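Local coordinates for endo-beta-1,2-glucanase (Talaromyces funiculosus, PDB 6IMV), which hydrolyses internal beta-1,2-glucosidic linkages of beta-1,2-glucans, as an endo-acting glycoside hydrolase, at residues 58-63 against 73-78; 247-252 against 294-299; 275-280 against 472-477. All coordinates share one frame; numbering follows the deposited sequence.

Overall arrangement
Following the chain from its N terminus, contact 1 closes first, a short hairpin in which 58-63 returns to 73-78 after nine residues. Contacts 2 and 3 come later and cross: the order 247-252, 275-280, 294-299, 472-477 makes the segments alternate. Contact 2 draws the loop before helix 252-261 to the end of strand 290-296, and contact 3 brings the turn after helix 266-276 to the end of helix 461-475. Their centres lie about 10 Å apart, joined by a Glu252–Lys276 salt bridge and a probable Gln296–Tyr472 hydrogen bond. Contact 1 lies on the opposite side of the chain's centre, about 28 Å from contact 2 centre to centre; both hydrogen-bond a glucose unit.

Contact 1: residues 58-63 against 73-78; sequences SYDGTN and VKHPFS. With BGC (beta-D-glucopyranose), chain I.
Asp60 and His75 lie side by side and point the same way, their carboxylate and imidazole planes only 8° apart. Asp60 CG is anti to the backbone N (chi1 177°), which carries the carboxyl carbon to the His75 side. His75 ND1 donates to Asp60 OD2 over 2.7 Å, meeting the anti lone pair, and OD2 in turn lies in the plane of the ring. This His-carboxylate bond should fix the rotation of the acid, which faces a bound beta-D-glucopyranose: Asp60 OD2 also accepts from sugar O4 at 2.6 Å, and Asp60 OD1 accepts from sugar O6 at 2.7 Å. His75 is thus a second-shell residue positioning a first-shell one, and a water joins His75 NE2 to Asn63 OD1. Phe77, also of the pocket, brings its ring edge to the sugar, CZ 3.4 Å from O3, with His75 CB over one face.

On Tyr59, Lys74 CD stands over one face, 3.7 Å from the ring centroid and 15° off the normal, a CH-pi contact. Asn63 holds Val73 O twice, through its backbone N and through ND2 (2.9 Å from Val73 O), the two donors reaching the carbonyl from opposite faces of its plane. At the other end Ser78 OG donates to Ser58 OG, 2.7 Å away.

The backbones form a beta hairpin of strands 57-64 and 71-78, with Thr62 and Lys74 an antiparallel non-hydrogen-bonded pair. Strand 427-432 also pairs with 57-64 and lays Thr432, another pocket residue, against Asp60. Helix 80-94 contributes Lys82, touching Ser58 and Asp60, and Glu83, hydrogen-bonded to Ser58 OG.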
loop_
_atom_site.group_PDB
_atom_site.type_symbol
_atom_site.label_atom_id
_atom_site.label_comp_id
_atom_site.label_asym_id
_atom_site.label_seq_id
_atom_site.Cartn_x
_atom_site.Cartn_y
_atom_site.Cartn_z
ATOM N N SER A 58 11.620 -6.753 -4.952
ATOM C CA SER A 58 11.529 -6.138 -3.637
ATOM C C SER A 58 11.902 -7.163 -2.562
ATOM O O SER A 58 11.699 -8.363 -2.738
ATOM C CB SER A 58 10.162 -5.554 -3.363
ATOM O OG SER A 58 9.169 -6.558 -3.270
ATOM N N TYR A 59 12.492 -6.651 -1.479
ATOM C CA TYR A 59 12.444 -7.264 -0.159
ATOM C C TYR A 59 11.371 -6.542 0.651
ATOM O O TYR A 59 11.207 -5.341 0.468
ATOM C CB TYR A 59 13.774 -7.096 0.578
ATOM C CG TYR A 59 14.964 -7.756 -0.063
ATOM C CD1 TYR A 59 15.007 -9.130 -0.245
ATOM C CD2 TYR A 59 16.048 -7.001 -0.490
ATOM C CE1 TYR A 59 16.102 -9.735 -0.837
ATOM C CE2 TYR A 59 17.152 -7.595 -1.079
ATOM C CZ TYR A 59 17.176 -8.966 -1.250
ATOM O OH TYR A 59 18.257 -9.555 -1.826
ATOM N N ASP A 60 10.722 -7.241 1.590
ATOM C CA ASP A 60 9.775 -6.613 2.501
ATOM C C ASP A 60 10.410 -5.363 3.125
ATOM O O ASP A 60 9.756 -4.328 3.273
ATOM C CB ASP A 60 9.324 -7.577 3.603
ATOM C CG ASP A 60 8.392 -6.931 4.620
ATOM O OD1 ASP A 60 7.406 -6.315 4.194
ATOM O OD2 ASP A 60 8.668 -7.053 5.829
ATOM N N GLY A 61 11.688 -5.481 3.489
ATOM C CA GLY A 61 12.456 -4.385 4.052
ATOM C C GLY A 61 13.686 -4.898 4.780
ATOM O O GLY A 61 14.224 -5.942 4.437
ATOM N N THR A 62 14.119 -4.168 5.805
ATOM C CA THR A 62 15.302 -4.554 6.563
ATOM C C THR A 62 15.238 -3.981 7.979
ATOM O O THR A 62 14.712 -2.885 8.218
ATOM C CB THR A 62 16.596 -4.101 5.868
ATOM O OG1 THR A 62 17.698 -4.559 6.653
ATOM C CG2 THR A 62 16.705 -2.605 5.729
ATOM N N ASN A 63 15.815 -4.737 8.915
ATOM C CA ASN A 63 16.106 -4.252 10.249
ATOM C C ASN A 63 17.247 -3.237 10.156
ATOM O O ASN A 63 18.085 -3.310 9.255
ATOM C CB ASN A 63 16.506 -5.391 11.183
ATOM C CG ASN A 63 15.405 -6.406 11.366
ATOM O OD1 ASN A 63 14.541 -6.226 12.219
ATOM N ND2 ASN A 63 15.438 -7.462 10.568
ATOM N N VAL A 73 20.002 -6.558 9.010
ATOM C CA VAL A 73 19.397 -7.848 8.676
ATOM C C VAL A 73 18.190 -7.566 7.779
ATOM O O VAL A 73 17.165 -7.103 8.280
ATOM C CB VAL A 73 18.931 -8.584 9.956
ATOM C CG1 VAL A 73 18.157 -9.851 9.648
ATOM C CG2 VAL A 73 20.074 -8.891 10.901
ATOM N N LYS A 74 18.294 -7.877 6.484
ATOM C CA LYS A 74 17.153 -7.730 5.577
ATOM C C LYS A 74 16.081 -8.794 5.872
ATOM O O LYS A 74 16.369 -9.843 6.415
ATOM C CB LYS A 74 17.611 -7.798 4.117
ATOM C CG LYS A 74 18.061 -9.164 3.609
ATOM C CD LYS A 74 18.387 -9.126 2.132
ATOM C CE LYS A 74 19.400 -10.165 1.707
ATOM N NZ LYS A 74 20.749 -9.834 2.227
ATOM N N HIS A 75 14.835 -8.493 5.494
ATOM C CA HIS A 75 13.813 -9.502 5.273
ATOM C C HIS A 75 14.006 -10.060 3.869
ATOM O O HIS A 75 13.850 -9.308 2.904
ATOM C CB HIS A 75 12.395 -8.920 5.433
ATOM C CG HIS A 75 12.013 -8.594 6.839
ATOM N ND1 HIS A 75 10.807 -7.981 7.149
ATOM C CD2 HIS A 75 12.664 -8.785 8.011
ATOM C CE1 HIS A 75 10.733 -7.805 8.450
ATOM N NE2 HIS A 75 11.856 -8.304 9.007
ATOM N N PRO A 76 14.327 -11.367 3.702
ATOM C CA PRO A 76 14.619 -11.928 2.379
ATOM C C PRO A 76 13.370 -12.330 1.580
ATOM O O PRO A 76 13.473 -12.949 0.537
ATOM C CB PRO A 76 15.428 -13.187 2.742
ATOM C CG PRO A 76 14.766 -13.670 4.034
ATOM C CD PRO A 76 14.399 -12.391 4.766
ATOM N N PHE A 77 12.196 -12.001 2.113
ATOM C CA PHE A 77 10.909 -12.360 1.519
ATOM C C PHE A 77 10.162 -11.074 1.148
ATOM O O PHE A 77 10.495 -9.993 1.637
ATOM C CB PHE A 77 10.081 -13.196 2.494
ATOM C CG PHE A 77 9.848 -12.518 3.817
ATOM C CD1 PHE A 77 8.807 -11.617 3.976
ATOM C CD2 PHE A 77 10.695 -12.742 4.887
ATOM C CE1 PHE A 77 8.601 -10.975 5.184
ATOM C CE2 PHE A 77 10.483 -12.104 6.100
ATOM C CZ PHE A 77 9.443 -11.217 6.243
ATOM N N SER A 78 9.163 -11.211 0.272
ATOM C CA SER A 78 8.282 -10.114 -0.103
ATOM C C SER A 78 7.009 -10.714 -0.707
ATOM O O SER A 78 6.753 -11.911 -0.565
ATOM C CB SER A 78 8.975 -9.121 -1.033
ATOM O OG SER A 78 8.243 -7.899 -1.139
HETATM C C2 BGC I . 4.479 -9.820 7.785
HETATM C C3 BGC I . 5.719 -8.973 8.120
HETATM C C4 BGC I . 5.856 -7.751 7.191
HETATM C C5 BGC I . 4.511 -7.016 7.090
HETATM C C6 BGC I . 4.542 -5.828 6.125
HETATM C C1 BGC I . 3.243 -8.938 7.671
HETATM O O1 BGC I . 2.057 -9.658 7.322
HETATM O O2 BGC I . 4.261 -10.747 8.834
HETATM O O3 BGC I . 6.904 -9.767 8.050
HETATM O O4 BGC I . 6.889 -6.853 7.646
HETATM O O5 BGC I . 3.484 -7.931 6.688
HETATM O O6 BGC I . 4.768 -6.309 4.803
HETATM O O HOH W 1 12.376 -7.995 11.544
#

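Contact 2: residues 247-252 against 294-299; sequences DPYEGE and TVQKGY. With GLC (alpha-D-glucopyranose), chain D; NAG (2-acetamido-2-deoxy-beta-D-glucopyranose), chain H.
Tyr249 and Tyr299 set their side chains at about a right angle. Over one face of Tyr249 lies Pro248 CD, 3.7 Å above the ring plane and displaced toward the rim, while Lys297 O and the O6 of a bound alpha-D-glucopyranose sit in plane at the edges. Tyr299 turns one face to the sugar, whose C6 stands 3.6 Å above its plane near the rim. Between the two tyrosines, Tyr249 CE2 packs against Tyr299 CB at 3.7 Å.

The phenol is anchored at its tip: Tyr249 OH donates to Lys297 O over a short 2.5 Å, with a C=O...donor angle of 124° and the donor tilted 33° from the carbonyl plane.

The loop itself is built from two turns in succession. Asp247 OD1 accepts from Tyr249 N at 3.0 Å, an Asx turn, and a type I beta turn from Tyr249 to Glu252 then leads into helix 252-261. This arrangement presents two acids to the glucose unit, which is probably part of the bound sophorose. Asp247 OD2 accepts from sugar O6 at 2.6 Å. Glu250 uses both oxygens, OE1 for sugar O4 at 2.6 Å and OE2 for sugar O3 at 2.5 Å, and His304 also bonds to this sugar.

Gln296, with CG anti to the backbone N (chi1 178°) and the chain extended beyond it, slides past Pro248 in the opposite direction, its OE1 near Pro248 CB. That oxygen bonds to Tyr472 OH, whereas NE2 donates to a water which donates in turn to Pro248 O. Lys297, also extended, points NZ at O7 of a protein-attached N-acetylglucosamine, a separation too short to be trusted in detail.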
loop_
_atom_site.group_PDB
_atom_site.type_symbol
_atom_site.label_atom_id
_atom_site.label_comp_id
_atom_site.label_asym_id
_atom_site.label_seq_id
_atom_site.Cartn_x
_atom_site.Cartn_y
_atom_site.Cartn_z
ATOM N N ASP A 247 -15.183 -7.724 0.717
ATOM C CA ASP A 247 -15.323 -6.489 1.484
ATOM C C ASP A 247 -14.793 -5.291 0.693
ATOM O O ASP A 247 -14.191 -5.446 -0.363
ATOM C CB ASP A 247 -14.676 -6.674 2.856
ATOM C CG ASP A 247 -13.171 -6.867 2.812
ATOM O OD1 ASP A 247 -12.512 -6.202 1.987
ATOM O OD2 ASP A 247 -12.676 -7.663 3.618
ATOM N N PRO A 248 -15.012 -4.044 1.172
ATOM C CA PRO A 248 -14.575 -2.854 0.441
ATOM C C PRO A 248 -13.100 -2.438 0.618
ATOM O O PRO A 248 -12.711 -1.334 0.186
ATOM C CB PRO A 248 -15.471 -1.724 0.969
ATOM C CG PRO A 248 -16.228 -2.298 2.161
ATOM C CD PRO A 248 -15.740 -3.712 2.400
ATOM N N TYR A 249 -12.278 -3.302 1.213
ATOM C CA TYR A 249 -10.872 -2.965 1.501
ATOM C C TYR A 249 -10.031 -3.388 0.280
ATOM O O TYR A 249 -10.527 -3.347 -0.833
ATOM C CB TYR A 249 -10.512 -3.489 2.898
ATOM C CG TYR A 249 -11.644 -3.287 3.877
ATOM C CD1 TYR A 249 -12.198 -2.032 4.092
ATOM C CD2 TYR A 249 -12.236 -4.363 4.514
ATOM C CE1 TYR A 249 -13.287 -1.852 4.936
ATOM C CE2 TYR A 249 -13.330 -4.206 5.350
ATOM C CZ TYR A 249 -13.858 -2.946 5.567
ATOM O OH TYR A 249 -14.933 -2.799 6.400
ATOM N N GLU A 250 -8.757 -3.744 0.481
ATOM C CA GLU A 250 -7.777 -3.766 -0.620
ATOM C C GLU A 250 -8.121 -4.856 -1.635
ATOM O O GLU A 250 -7.776 -4.735 -2.811
ATOM C CB GLU A 250 -6.346 -3.992 -0.126
ATOM C CG GLU A 250 -5.989 -3.225 1.131
ATOM C CD GLU A 250 -6.116 -4.084 2.371
ATOM O OE1 GLU A 250 -7.237 -4.149 2.926
ATOM O OE2 GLU A 250 -5.107 -4.750 2.725
ATOM N N GLY A 251 -8.813 -5.905 -1.174
ATOM C CA GLY A 251 -9.213 -7.018 -2.009
ATOM C C GLY A 251 -10.163 -6.617 -3.127
ATOM O O GLY A 251 -10.320 -7.351 -4.106
ATOM N N GLU A 252 -10.786 -5.442 -3.010
ATOM C CA GLU A 252 -11.728 -4.980 -4.028
ATOM C C GLU A 252 -11.026 -4.777 -5.377
ATOM O O GLU A 252 -11.661 -4.901 -6.437
ATOM C CB GLU A 252 -12.442 -3.711 -3.577
ATOM C CG GLU A 252 -13.645 -3.378 -4.439
ATOM C CD GLU A 252 -14.528 -2.326 -3.803
ATOM O OE1 GLU A 252 -14.291 -1.127 -4.067
ATOM O OE2 GLU A 252 -15.411 -2.708 -3.005
ATOM N N THR A 294 -20.140 10.243 9.641
ATOM C CA THR A 294 -20.492 9.039 8.899
ATOM C C THR A 294 -19.285 8.570 8.084
ATOM O O THR A 294 -18.708 9.343 7.295
ATOM C CB THR A 294 -21.685 9.265 7.963
ATOM O OG1 THR A 294 -22.768 9.765 8.744
ATOM C CG2 THR A 294 -22.098 8.002 7.240
ATOM N N VAL A 295 -18.925 7.297 8.276
ATOM C CA VAL A 295 -17.819 6.684 7.576
ATOM C C VAL A 295 -18.247 5.316 7.047
ATOM O O VAL A 295 -19.227 4.721 7.506
ATOM C CB VAL A 295 -16.586 6.547 8.491
ATOM C CG1 VAL A 295 -16.105 7.900 8.970
ATOM C CG2 VAL A 295 -16.847 5.616 9.670
ATOM N N GLN A 296 -17.455 4.818 6.098
ATOM C CA GLN A 296 -17.438 3.411 5.744
ATOM C C GLN A 296 -16.842 2.611 6.907
ATOM O O GLN A 296 -15.697 2.853 7.318
ATOM C CB GLN A 296 -16.582 3.193 4.499
ATOM C CG GLN A 296 -16.478 1.727 4.101
ATOM C CD GLN A 296 -15.599 1.569 2.891
ATOM O OE1 GLN A 296 -16.081 1.553 1.764
ATOM N NE2 GLN A 296 -14.302 1.476 3.127
ATOM N N LYS A 297 -17.611 1.646 7.414
ATOM C CA LYS A 297 -17.146 0.775 8.473
ATOM C C LYS A 297 -15.908 0.011 7.989
ATOM O O LYS A 297 -15.890 -0.507 6.881
ATOM C CB LYS A 297 -18.263 -0.176 8.897
ATOM C CG LYS A 297 -17.995 -0.937 10.186
ATOM C CD LYS A 297 -19.150 -1.834 10.560
ATOM C CE LYS A 297 -18.911 -2.546 11.869
ATOM N NZ LYS A 297 -20.077 -3.381 12.231
ATOM N N GLY A 298 -14.861 0.002 8.820
ATOM C CA GLY A 298 -13.593 -0.626 8.499
ATOM C C GLY A 298 -13.528 -2.070 8.975
ATOM O O GLY A 298 -14.433 -2.573 9.639
ATOM N N TYR A 299 -12.440 -2.756 8.620
ATOM C CA TYR A 299 -12.167 -4.052 9.198
ATOM C C TYR A 299 -11.635 -3.815 10.617
ATOM O O TYR A 299 -12.294 -4.186 11.608
ATOM C CB TYR A 299 -11.258 -4.886 8.290
ATOM C CG TYR A 299 -11.236 -6.348 8.656
ATOM C CD1 TYR A 299 -12.368 -7.134 8.513
ATOM C CD2 TYR A 299 -10.102 -6.933 9.191
ATOM C CE1 TYR A 299 -12.368 -8.474 8.868
ATOM C CE2 TYR A 299 -10.079 -8.275 9.540
ATOM C CZ TYR A 299 -11.217 -9.044 9.385
ATOM O OH TYR A 299 -11.187 -10.357 9.741
HETATM C C1 GLC D . -6.961 -9.683 5.665
HETATM C C2 GLC D . -5.983 -8.965 4.762
HETATM C C3 GLC D . -5.972 -7.476 5.054
HETATM C C4 GLC D . -7.369 -6.913 4.864
HETATM C C5 GLC D . -8.338 -7.672 5.773
HETATM C C6 GLC D . -9.783 -7.252 5.520
HETATM O O1 GLC D . -6.422 -9.579 7.000
HETATM O O2 GLC D . -4.675 -9.496 5.025
HETATM O O3 GLC D . -5.069 -6.779 4.197
HETATM O O4 GLC D . -7.364 -5.504 5.125
HETATM O O5 GLC D . -8.243 -9.084 5.546
HETATM O O6 GLC D . -10.171 -7.548 4.175
HETATM C C1 NAG H . -18.355 -8.255 10.691
HETATM C C2 NAG H . -19.688 -8.105 11.421
HETATM C C3 NAG H . -20.492 -9.378 11.192
HETATM C C4 NAG H . -20.728 -9.537 9.694
HETATM C C5 NAG H . -19.360 -9.764 9.036
HETATM C C6 NAG H . -19.438 -9.967 7.526
HETATM C C7 NAG H . -19.642 -6.723 13.459
HETATM C C8 NAG H . -19.345 -6.705 14.919
HETATM N N2 NAG H . -19.499 -7.894 12.845
HETATM O O3 NAG H . -21.728 -9.264 11.876
HETATM O O4 NAG H . -21.684 -10.575 9.439
HETATM O O5 NAG H . -18.561 -8.604 9.306
HETATM O O6 NAG H . -20.271 -8.955 6.938
HETATM O O7 NAG H . -19.971 -5.712 12.878
HETATM O O HOH W 2 -11.935 0.943 1.381
#

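Contact 3: residues 275-280 against 472-477; sequences YKRPQL and YSRVFK. With NAG (2-acetamido-2-deoxy-beta-D-glucopyranose), chain H.
Leu280 has its CG anti to the backbone N (chi1 -174°), and a chi2 of 61° directs CD1 into the corner between Tyr472 and Phe476. There Leu280 CD1 is 3.8 Å from Tyr472 CE1, and lies in plane at the edge of the Phe476 ring, 3.9 Å from its CE2. The other branch, Leu280 CD2, meets Val475 CG2 at 3.9 Å, while Val475 CG1 rests 3.6 Å from the backbone oxygen Leu280 O. These are van der Waals contacts; no hydrogen bond links 275-280 to 472-477.

Nearer the surface, Arg277 and Arg474, both bent at chi3, approach with their guanidinium planes 38° apart. Arg474 NH1 sits over the centre of the Arg277 group, 3.7 Å above its plane. Two like charges this close would be expected to repel; a salt bridge from Arg277 NH2 to Glu471 probably offsets part of the cost. In the same 277-279 3-10 turn, Gln279 OE1 accepts from O6 of an N-acetylglucosamine at 2.6 Å, while its NE2 bonds to Asn246 O.

The contact is plain packing at two helix ends. It joins the 3-10 turn and Leu280 that follow helix 266-276 to the end of helix 461-475, where Tyr472 O accepts from both Val475 N and Phe476 N. Pro248 packs on Leu280 and Tyr472, strand 290-296 adds Gln296 against Leu280 and Phe476, and helix 318-337 backs the two aromatic rings with Ile320, Val323 and Phe324.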
loop_
_atom_site.group_PDB
_atom_site.type_symbol
_atom_site.label_atom_id
_atom_site.label_comp_id
_atom_site.label_asym_id
_atom_site.label_seq_id
_atom_site.Cartn_x
_atom_site.Cartn_y
_atom_site.Cartn_z
ATOM N N TYR A 275 -22.693 -10.395 -3.380
ATOM C CA TYR A 275 -22.061 -11.115 -2.299
ATOM C C TYR A 275 -21.233 -10.154 -1.432
ATOM O O TYR A 275 -21.031 -10.403 -0.249
ATOM C CB TYR A 275 -21.198 -12.257 -2.837
ATOM C CG TYR A 275 -20.708 -13.170 -1.749
ATOM C CD1 TYR A 275 -21.591 -14.023 -1.104
ATOM C CD2 TYR A 275 -19.393 -13.148 -1.323
ATOM C CE1 TYR A 275 -21.172 -14.854 -0.080
ATOM C CE2 TYR A 275 -18.953 -13.981 -0.309
ATOM C CZ TYR A 275 -19.846 -14.838 0.311
ATOM O OH TYR A 275 -19.435 -15.654 1.316
ATOM N N LYS A 276 -20.751 -9.067 -2.044
ATOM C CA LYS A 276 -19.937 -8.055 -1.376
ATOM C C LYS A 276 -20.797 -7.116 -0.522
ATOM O O LYS A 276 -20.298 -6.553 0.440
ATOM C CB LYS A 276 -19.140 -7.249 -2.409
ATOM C CG LYS A 276 -17.774 -7.829 -2.759
ATOM C CD LYS A 276 -17.130 -7.199 -3.979
ATOM C CE LYS A 276 -16.896 -5.709 -3.824
ATOM N NZ LYS A 276 -16.070 -5.392 -2.639
ATOM N N ARG A 277 -22.078 -6.961 -0.881
ATOM C CA ARG A 277 -22.922 -5.831 -0.435
ATOM C C ARG A 277 -23.036 -5.764 1.088
ATOM O O ARG A 277 -22.973 -4.676 1.656
ATOM C CB ARG A 277 -24.311 -5.912 -1.083
ATOM C CG ARG A 277 -24.990 -4.561 -1.289
ATOM C CD ARG A 277 -26.049 -4.579 -2.385
ATOM N NE ARG A 277 -25.445 -4.621 -3.717
ATOM C CZ ARG A 277 -25.925 -5.298 -4.756
ATOM N NH1 ARG A 277 -26.935 -6.133 -4.591
ATOM N NH2 ARG A 277 -25.385 -5.136 -5.951
ATOM N N PRO A 278 -23.240 -6.890 1.813
ATOM C CA PRO A 278 -23.374 -6.829 3.268
ATOM C C PRO A 278 -22.121 -6.332 4.015
ATOM O O PRO A 278 -22.214 -6.018 5.195
ATOM C CB PRO A 278 -23.682 -8.287 3.669
ATOM C CG PRO A 278 -24.207 -8.934 2.395
ATOM C CD PRO A 278 -23.428 -8.256 1.285
ATOM N N GLN A 279 -20.962 -6.286 3.345
ATOM C CA GLN A 279 -19.712 -5.848 3.990
ATOM C C GLN A 279 -19.489 -4.341 3.773
ATOM O O GLN A 279 -18.537 -3.782 4.327
ATOM C CB GLN A 279 -18.532 -6.674 3.478
ATOM C CG GLN A 279 -18.463 -8.082 4.059
ATOM C CD GLN A 279 -19.591 -8.982 3.617
ATOM O OE1 GLN A 279 -20.374 -9.456 4.429
ATOM N NE2 GLN A 279 -19.698 -9.214 2.320
ATOM N N LEU A 280 -20.341 -3.706 2.956
ATOM C CA LEU A 280 -20.321 -2.254 2.732
ATOM C C LEU A 280 -21.366 -1.607 3.646
ATOM O O LEU A 280 -22.558 -1.726 3.393
ATOM C CB LEU A 280 -20.608 -1.964 1.254
ATOM C CG LEU A 280 -20.477 -0.501 0.821
ATOM C CD1 LEU A 280 -19.056 -0.003 1.032
ATOM C CD2 LEU A 280 -20.907 -0.314 -0.627
ATOM N N TYR A 472 -22.004 2.619 -3.688
ATOM C CA TYR A 472 -21.730 3.550 -2.591
ATOM C C TYR A 472 -22.955 4.444 -2.333
ATOM O O TYR A 472 -23.301 4.659 -1.176
ATOM C CB TYR A 472 -20.440 4.340 -2.841
ATOM C CG TYR A 472 -19.207 3.653 -2.306
ATOM C CD1 TYR A 472 -18.802 3.846 -0.998
ATOM C CD2 TYR A 472 -18.462 2.787 -3.091
ATOM C CE1 TYR A 472 -17.702 3.190 -0.476
ATOM C CE2 TYR A 472 -17.342 2.141 -2.587
ATOM C CZ TYR A 472 -16.959 2.343 -1.273
ATOM O OH TYR A 472 -15.861 1.711 -0.762
ATOM N N SER A 473 -23.638 4.912 -3.392
ATOM C CA SER A 473 -24.765 5.835 -3.208
ATOM C C SER A 473 -25.961 5.111 -2.570
ATOM O O SER A 473 -26.793 5.756 -1.940
ATOM C CB SER A 473 -25.143 6.553 -4.486
ATOM O OG SER A 473 -25.642 5.659 -5.463
ATOM N N ARG A 474 -26.023 3.779 -2.690
ATOM C CA ARG A 474 -27.110 2.997 -2.092
ATOM C C ARG A 474 -26.946 2.876 -0.570
ATOM O O ARG A 474 -27.941 2.751 0.146
ATOM C CB ARG A 474 -27.185 1.601 -2.725
ATOM C CG ARG A 474 -27.858 1.599 -4.090
ATOM C CD ARG A 474 -27.750 0.294 -4.849
ATOM N NE ARG A 474 -28.575 -0.729 -4.233
ATOM C CZ ARG A 474 -28.636 -1.991 -4.652
ATOM N NH1 ARG A 474 -28.010 -2.354 -5.761
ATOM N NH2 ARG A 474 -29.307 -2.882 -3.950
ATOM N N VAL A 475 -25.700 2.908 -0.084
ATOM C CA VAL A 475 -25.394 2.668 1.334
ATOM C C VAL A 475 -25.211 3.995 2.091
ATOM O O VAL A 475 -25.634 4.095 3.258
ATOM C CB VAL A 475 -24.151 1.771 1.474
ATOM C CG1 VAL A 475 -23.630 1.723 2.909
ATOM C CG2 VAL A 475 -24.431 0.367 0.949
ATOM N N PHE A 476 -24.586 4.992 1.439
ATOM C CA PHE A 476 -24.172 6.232 2.095
ATOM C C PHE A 476 -25.112 7.387 1.722
ATOM O O PHE A 476 -24.923 8.074 0.720
ATOM C CB PHE A 476 -22.705 6.516 1.774
ATOM C CG PHE A 476 -21.781 5.462 2.325
ATOM C CD1 PHE A 476 -21.421 5.465 3.663
ATOM C CD2 PHE A 476 -21.319 4.432 1.517
ATOM C CE1 PHE A 476 -20.595 4.478 4.177
ATOM C CE2 PHE A 476 -20.497 3.438 2.029
ATOM C CZ PHE A 476 -20.134 3.463 3.361
ATOM N N LYS A 477 -26.127 7.582 2.570
ATOM C CA LYS A 477 -27.127 8.649 2.459
ATOM C C LYS A 477 -27.064 9.530 3.714
ATOM O O LYS A 477 -26.685 9.074 4.796
ATOM C CB LYS A 477 -28.511 8.015 2.308
ATOM C CG LYS A 477 -28.597 6.971 1.207
ATOM C CD LYS A 477 -29.834 6.118 1.244
ATOM C CE LYS A 477 -29.682 4.884 2.104
ATOM N NZ LYS A 477 -30.845 3.983 1.947
HETATM C C1 NAG H . -18.355 -8.255 10.691
HETATM C C2 NAG H . -19.688 -8.105 11.421
HETATM C C3 NAG H . -20.492 -9.378 11.192
HETATM C C4 NAG H . -20.728 -9.537 9.694
HETATM C C5 NAG H . -19.360 -9.764 9.036
HETATM C C6 NAG H . -19.438 -9.967 7.526
HETATM C C7 NAG H . -19.642 -6.723 13.459
HETATM C C8 NAG H . -19.345 -6.705 14.919
HETATM N N2 NAG H . -19.499 -7.894 12.845
HETATM O O3 NAG H . -21.728 -9.264 11.876
HETATM O O4 NAG H . -21.684 -10.575 9.439
HETATM O O5 NAG H . -18.561 -8.604 9.306
HETATM O O6 NAG H . -20.271 -8.955 6.938
HETATM O O7 NAG H . -19.971 -5.712 12.878
#